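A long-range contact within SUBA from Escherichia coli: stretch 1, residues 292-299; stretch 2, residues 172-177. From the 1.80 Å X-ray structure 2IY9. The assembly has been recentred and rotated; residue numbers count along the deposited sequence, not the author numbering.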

# COMPACT_ATOMS: atom_id res chain seq x y z
N ALA A 292 1.97 5.82 -17.63
CA ALA A 292 3.21 5.04 -17.52
C ALA A 292 2.88 3.58 -17.21
O ALA A 292 1.81 3.28 -16.68
CB ALA A 292 4.13 5.60 -16.47
N THR A 293 3.80 2.69 -17.57
CA THR A 293 3.58 1.27 -17.33
C THR A 293 3.78 1.00 -15.85
O THR A 293 4.52 1.73 -15.16
CB THR A 293 4.54 0.38 -18.15
OG1 THR A 293 5.89 0.61 -17.75
CG2 THR A 293 4.39 0.65 -19.65
N ALA A 294 3.11 -0.05 -15.36
CA ALA A 294 3.33 -0.57 -14.02
C ALA A 294 4.81 -0.89 -13.80
O ALA A 294 5.37 -0.55 -12.75
CB ALA A 294 2.50 -1.81 -13.80
N THR A 295 5.44 -1.50 -14.80
CA THR A 295 6.85 -1.86 -14.71
C THR A 295 7.73 -0.63 -14.45
O THR A 295 8.61 -0.66 -13.58
CB THR A 295 7.34 -2.66 -15.94
OG1 THR A 295 6.60 -3.89 -16.03
CG2 THR A 295 8.83 -3.00 -15.82
N GLU A 296 7.48 0.46 -15.18
CA GLU A 296 8.27 1.68 -15.00
C GLU A 296 8.09 2.32 -13.62
O GLU A 296 9.06 2.73 -12.99
CB GLU A 296 7.99 2.72 -16.11
CG GLU A 296 8.95 3.93 -16.04
CD GLU A 296 8.52 5.14 -16.85
OE1 GLU A 296 7.58 5.04 -17.67
OE2 GLU A 296 9.16 6.21 -16.67
N LEU A 297 6.84 2.40 -13.15
CA LEU A 297 6.56 2.89 -11.80
C LEU A 297 7.27 2.04 -10.75
O LEU A 297 7.97 2.58 -9.88
CB LEU A 297 5.05 2.92 -11.53
CG LEU A 297 4.30 4.17 -12.02
CD1 LEU A 297 2.81 3.86 -12.15
CD2 LEU A 297 4.52 5.32 -11.04
N LYS A 298 7.10 0.72 -10.83
CA LYS A 298 7.73 -0.19 -9.88
C LYS A 298 9.25 -0.07 -9.89
O LYS A 298 9.88 0.07 -8.83
CB LYS A 298 7.30 -1.64 -10.13
CG LYS A 298 7.94 -2.64 -9.16
CD LYS A 298 7.24 -4.00 -9.19
CE LYS A 298 7.97 -4.99 -8.30
NZ LYS A 298 7.31 -6.31 -8.32
N ARG A 299 9.84 -0.12 -11.09
CA ARG A 299 11.28 0.05 -11.26
C ARG A 299 11.80 1.36 -10.66
O ARG A 299 12.78 1.36 -9.92
CB ARG A 299 11.66 -0.04 -12.76
CG ARG A 299 13.15 0.06 -13.04
CD ARG A 299 13.46 -0.01 -14.55
NE ARG A 299 12.87 1.12 -15.28
CZ ARG A 299 11.88 1.02 -16.17
NH1 ARG A 299 11.33 -0.15 -16.47
NH2 ARG A 299 11.43 2.12 -16.78
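Stretch 2 (172-177) NNDRLI

Stretch 2 leaves a helix at Asn173, whose positive phi (phi/psi 59/33) breaks the helical path; Asp174 and Arg175 form a loop, and Leu176 and Ile177 begin a strand. This bend lies against the first turn of the helix that starts at Ala294 in stretch 1. The CA atoms of Ala294 and Asp174, 5.0 Å apart, mark the closest backbone register, and the two stretches together bury 366 Å². Asn173 meets Thr293, Ala294 and Thr295, and Leu176 meets Ala294, Leu297 and Lys298, so the contacts shift toward later helix residues as stretch 2 proceeds.

The polar contacts centre on Asn173, and they engage the amino end of the helix, where amide groups lack partners from a preceding turn. Ala294 N donates to Asn173 O at 3.0 Å, with a nearly straight N-H...O angle of 167°. Asn173 OD1 accepts twice from Thr295: from N at 3.0 Å (149°) and from OG1 at 2.8 Å. The t rotamer of Asn173 (chi1 -157°) carries its side-chain end nearer to stretch 1 although the CA-to-CB bond points sideways. Within stretch 1, Thr293 is the N-cap: its OG1 accepts from Glu296 N at 3.0 Å (156°). The first helical amides are thus satisfied partly from inside the stretch and partly by Asn173.

The apolar contacts centre on Leu176, further along stretch 2. The CA-to-CB bond of Leu176 points toward stretch 1, and the side chain is in an m,t rotamer (-71°, 170°); CD2 lies 3.7 Å from Ala294 CB, and CD1 lies 3.7 Å from Leu297 CB. Lys298 CB approaches Leu176 CD2 at 4.1 Å, but the end of the lysine side chain leads away. Ala294 also packs against backbone, its CB 3.5 Å from Arg175 O, whereas the CA-to-CB bonds of Asp174 and Arg175 point away from stretch 1.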

# COMPACT_ATOMS: atom_id res chain seq x y z
N ASN A 172 -0.69 -7.36 -18.31
CA ASN A 172 -1.37 -6.12 -18.68
C ASN A 172 -0.49 -4.89 -18.49
O ASN A 172 -0.61 -3.91 -19.23
CB ASN A 172 -2.66 -5.96 -17.87
CG ASN A 172 -3.67 -7.07 -18.15
OD1 ASN A 172 -3.54 -7.81 -19.12
ND2 ASN A 172 -4.67 -7.19 -17.28
N ASN A 173 0.39 -4.95 -17.49
CA ASN A 173 1.40 -3.92 -17.27
C ASN A 173 0.82 -2.52 -17.03
O ASN A 173 1.41 -1.51 -17.42
CB ASN A 173 2.40 -3.92 -18.43
CG ASN A 173 3.74 -3.32 -18.06
OD1 ASN A 173 4.04 -3.13 -16.87
ND2 ASN A 173 4.55 -3.00 -19.06
N ASP A 174 -0.35 -2.46 -16.41
CA ASP A 174 -1.06 -1.19 -16.24
C ASP A 174 -1.23 -0.78 -14.78
O ASP A 174 -1.21 0.41 -14.46
CB ASP A 174 -2.41 -1.20 -16.97
CG ASP A 174 -3.28 -2.41 -16.62
OD1 ASP A 174 -2.82 -3.32 -15.87
OD2 ASP A 174 -4.43 -2.45 -17.10
N ARG A 175 -1.37 -1.75 -13.89
CA ARG A 175 -1.68 -1.44 -12.48
C ARG A 175 -0.70 -2.11 -11.53
O ARG A 175 -0.07 -3.12 -11.87
CB ARG A 175 -3.11 -1.86 -12.13
CG ARG A 175 -4.16 -1.29 -13.08
CD ARG A 175 -5.58 -1.64 -12.64
NE ARG A 175 -6.53 -1.30 -13.70
CZ ARG A 175 -7.04 -0.09 -13.89
NH1 ARG A 175 -6.73 0.92 -13.08
NH2 ARG A 175 -7.90 0.12 -14.88
N LEU A 176 -0.59 -1.53 -10.33
CA LEU A 176 0.27 -2.04 -9.28
C LEU A 176 -0.50 -2.33 -8.02
O LEU A 176 -1.41 -1.59 -7.65
CB LEU A 176 1.38 -1.04 -8.94
CG LEU A 176 2.45 -0.88 -10.01
CD1 LEU A 176 3.31 0.30 -9.65
CD2 LEU A 176 3.27 -2.20 -10.20
N ILE A 177 -0.12 -3.42 -7.36
CA ILE A 177 -0.69 -3.75 -6.05
C ILE A 177 0.37 -3.56 -5.00
O ILE A 177 1.46 -4.16 -5.06
CB ILE A 177 -1.24 -5.17 -6.00
CG1 ILE A 177 -2.47 -5.28 -6.92
CG2 ILE A 177 -1.61 -5.56 -4.58
CD1 ILE A 177 -3.08 -6.65 -6.94